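Local coordinates for GH5 (Bacteroidetes bacterium AC2a, PDB 4YHG), which probably hydrolyses beta-1,4-glucosidic bonds in cellulose, as a family 5 endoglucanase linked with a polysaccharide utilization locus, at residues A[159-164]-A[210-215]. The protein carries 1 engineered substitution. Numbering follows the deposited sequence.
Sequences FETLNA and GVPGYV. Engineered in segment 159-164: Ala164 (natural residue Glu). With BGC (beta-D-glucopyranose), chain C.
With chi1 at 53°, Thr161 sets OG1 between its backbone N and carbonyl carbon, 3.3 Å from CD of Pro212. The same rotation leaves CG2 beside the backbone N, where it meets CG1 of Val211 at 3.9 Å. Both segments belong to the (beta/alpha)8 barrel of a family 5 glycoside hydrolase. Strands 157-160 and 209-212 are neighbours in it and run parallel. Gly210 N donates to Phe159 O, and Gly210 O accepts from Thr161 N at 2.9 Å, with an angle of 163° at the hydrogen. Glu160 CA also lies against Gly210 O. Past this pair the backbones draw apart as far as Leu162 and Pro212, then come together again at Ala164 and Val215. Where they are apart, the Pro212 ring points toward segment 159-164. Its CG lies 3.5 Å from Asn163 O and also touches Leu162 O and CB. Thr161 OG1 is hydrogen-bonded to Asn190 OD1 of helix 181-199, whose ND2 donates to Pro212 O. Without the hydroxyl and methyl, as with an alanine at Thr161, Asn190 OD1 would probably lose this partner and a gap would open beside Val211 CG1 and Pro212 CD. The Glu160 carboxylate is held by Arg59, Tyr292 and Asn101. The methyl of Ala164, an engineered replacement of a natural glutamate, makes a loose contact with Val215, its CB 4.2 Å from the backbone C. A water donates to both Asn163 O and Gly213 O, joining the loops after the strands. Asn163 belongs to the glycan pocket: its ND2 donates to O2 of the bound glucose at 2.9 Å, nearly straight at 173°.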
# COMPACT_ATOMS: atom_id res chain seq x y z
N PHE A 159 -1.03 11.36 3.16
CA PHE A 159 -1.87 10.61 4.08
C PHE A 159 -2.77 9.64 3.33
O PHE A 159 -3.49 10.03 2.41
CB PHE A 159 -2.80 11.51 4.86
CG PHE A 159 -2.13 12.42 5.84
CD1 PHE A 159 -0.81 12.23 6.23
CD2 PHE A 159 -2.84 13.45 6.42
CE1 PHE A 159 -0.22 13.09 7.14
CE2 PHE A 159 -2.26 14.29 7.34
CZ PHE A 159 -0.95 14.11 7.69
N GLU A 160 -2.75 8.38 3.74
CA GLU A 160 -3.64 7.36 3.17
C GLU A 160 -4.71 7.05 4.23
O GLU A 160 -4.38 6.57 5.32
CB GLU A 160 -2.79 6.16 2.79
CG GLU A 160 -3.51 4.91 2.31
CD GLU A 160 -2.55 3.74 2.15
OE1 GLU A 160 -1.69 3.80 1.21
OE2 GLU A 160 -2.63 2.79 2.96
N THR A 161 -5.97 7.34 3.92
CA THR A 161 -7.04 7.36 4.93
C THR A 161 -7.15 6.09 5.74
O THR A 161 -7.24 6.13 6.96
CB THR A 161 -8.41 7.57 4.30
OG1 THR A 161 -8.62 6.61 3.25
CG2 THR A 161 -8.53 8.99 3.74
N LEU A 162 -7.16 4.95 5.05
CA LEU A 162 -7.41 3.62 5.63
C LEU A 162 -6.59 2.62 4.87
O LEU A 162 -6.09 2.93 3.82
CB LEU A 162 -8.88 3.24 5.46
CG LEU A 162 -9.85 4.12 6.23
CD1 LEU A 162 -11.24 4.00 5.65
CD2 LEU A 162 -9.82 3.72 7.69
N ASN A 163 -6.48 1.40 5.37
CA ASN A 163 -5.77 0.36 4.64
C ASN A 163 -6.69 -0.56 3.82
O ASN A 163 -7.16 -0.16 2.77
CB ASN A 163 -4.88 -0.44 5.58
CG ASN A 163 -4.02 -1.45 4.85
OD1 ASN A 163 -3.52 -1.18 3.76
ND2 ASN A 163 -3.86 -2.61 5.43
N ALA A 164 -6.94 -1.77 4.29
CA ALA A 164 -7.66 -2.79 3.51
C ALA A 164 -8.85 -3.24 4.35
O ALA A 164 -8.76 -4.13 5.19
CB ALA A 164 -6.74 -3.97 3.19
N GLY A 210 -4.49 9.65 -0.24
CA GLY A 210 -4.85 8.37 -0.87
C GLY A 210 -6.06 7.76 -0.20
O GLY A 210 -6.16 7.74 1.03
N VAL A 211 -6.99 7.26 -1.02
CA VAL A 211 -8.23 6.63 -0.55
C VAL A 211 -8.41 5.28 -1.23
O VAL A 211 -8.37 5.20 -2.45
CB VAL A 211 -9.48 7.49 -0.87
CG1 VAL A 211 -9.49 8.77 -0.05
CG2 VAL A 211 -9.56 7.84 -2.33
N PRO A 212 -8.62 4.20 -0.44
CA PRO A 212 -8.82 2.88 -0.97
C PRO A 212 -10.29 2.47 -1.18
O PRO A 212 -11.20 3.06 -0.59
CB PRO A 212 -8.27 2.00 0.14
CG PRO A 212 -8.67 2.72 1.36
CD PRO A 212 -8.61 4.18 1.03
N GLY A 213 -10.47 1.42 -1.98
CA GLY A 213 -11.74 0.70 -2.11
C GLY A 213 -11.71 -0.60 -1.32
O GLY A 213 -10.77 -0.85 -0.54
N TYR A 214 -12.75 -1.42 -1.50
CA TYR A 214 -12.93 -2.61 -0.68
C TYR A 214 -11.70 -3.56 -0.76
O TYR A 214 -11.23 -3.88 -1.83
CB TYR A 214 -14.23 -3.35 -1.05
CG TYR A 214 -14.68 -4.35 0.02
CD1 TYR A 214 -14.10 -5.63 0.12
CD2 TYR A 214 -15.66 -4.01 0.93
CE1 TYR A 214 -14.49 -6.53 1.11
CE2 TYR A 214 -16.07 -4.91 1.90
CZ TYR A 214 -15.49 -6.16 2.00
OH TYR A 214 -15.91 -7.01 2.98
N VAL A 215 -11.19 -3.95 0.41
CA VAL A 215 -9.99 -4.80 0.56
C VAL A 215 -8.84 -4.44 -0.41
O VAL A 215 -8.00 -5.26 -0.71
CB VAL A 215 -10.36 -6.33 0.54
CG1 VAL A 215 -10.47 -6.89 -0.89
CG2 VAL A 215 -9.34 -7.12 1.35
C2 BGC C . -1.81 -5.96 4.29
C3 BGC C . -0.36 -6.22 4.78
C4 BGC C . -0.07 -7.72 4.60
C5 BGC C . -0.14 -8.04 3.11
C6 BGC C . 0.43 -9.40 2.74
C1 BGC C . -2.13 -6.61 2.91
O1 BGC C . -3.56 -6.67 2.65
O2 BGC C . -2.06 -4.54 4.23
O3 BGC C . -0.16 -5.76 6.14
O4 BGC C . 1.18 -8.16 5.15
O5 BGC C . -1.54 -7.94 2.77
O6 BGC C . -0.42 -10.42 3.27
O HOH W 1 -10.00 -0.84 2.02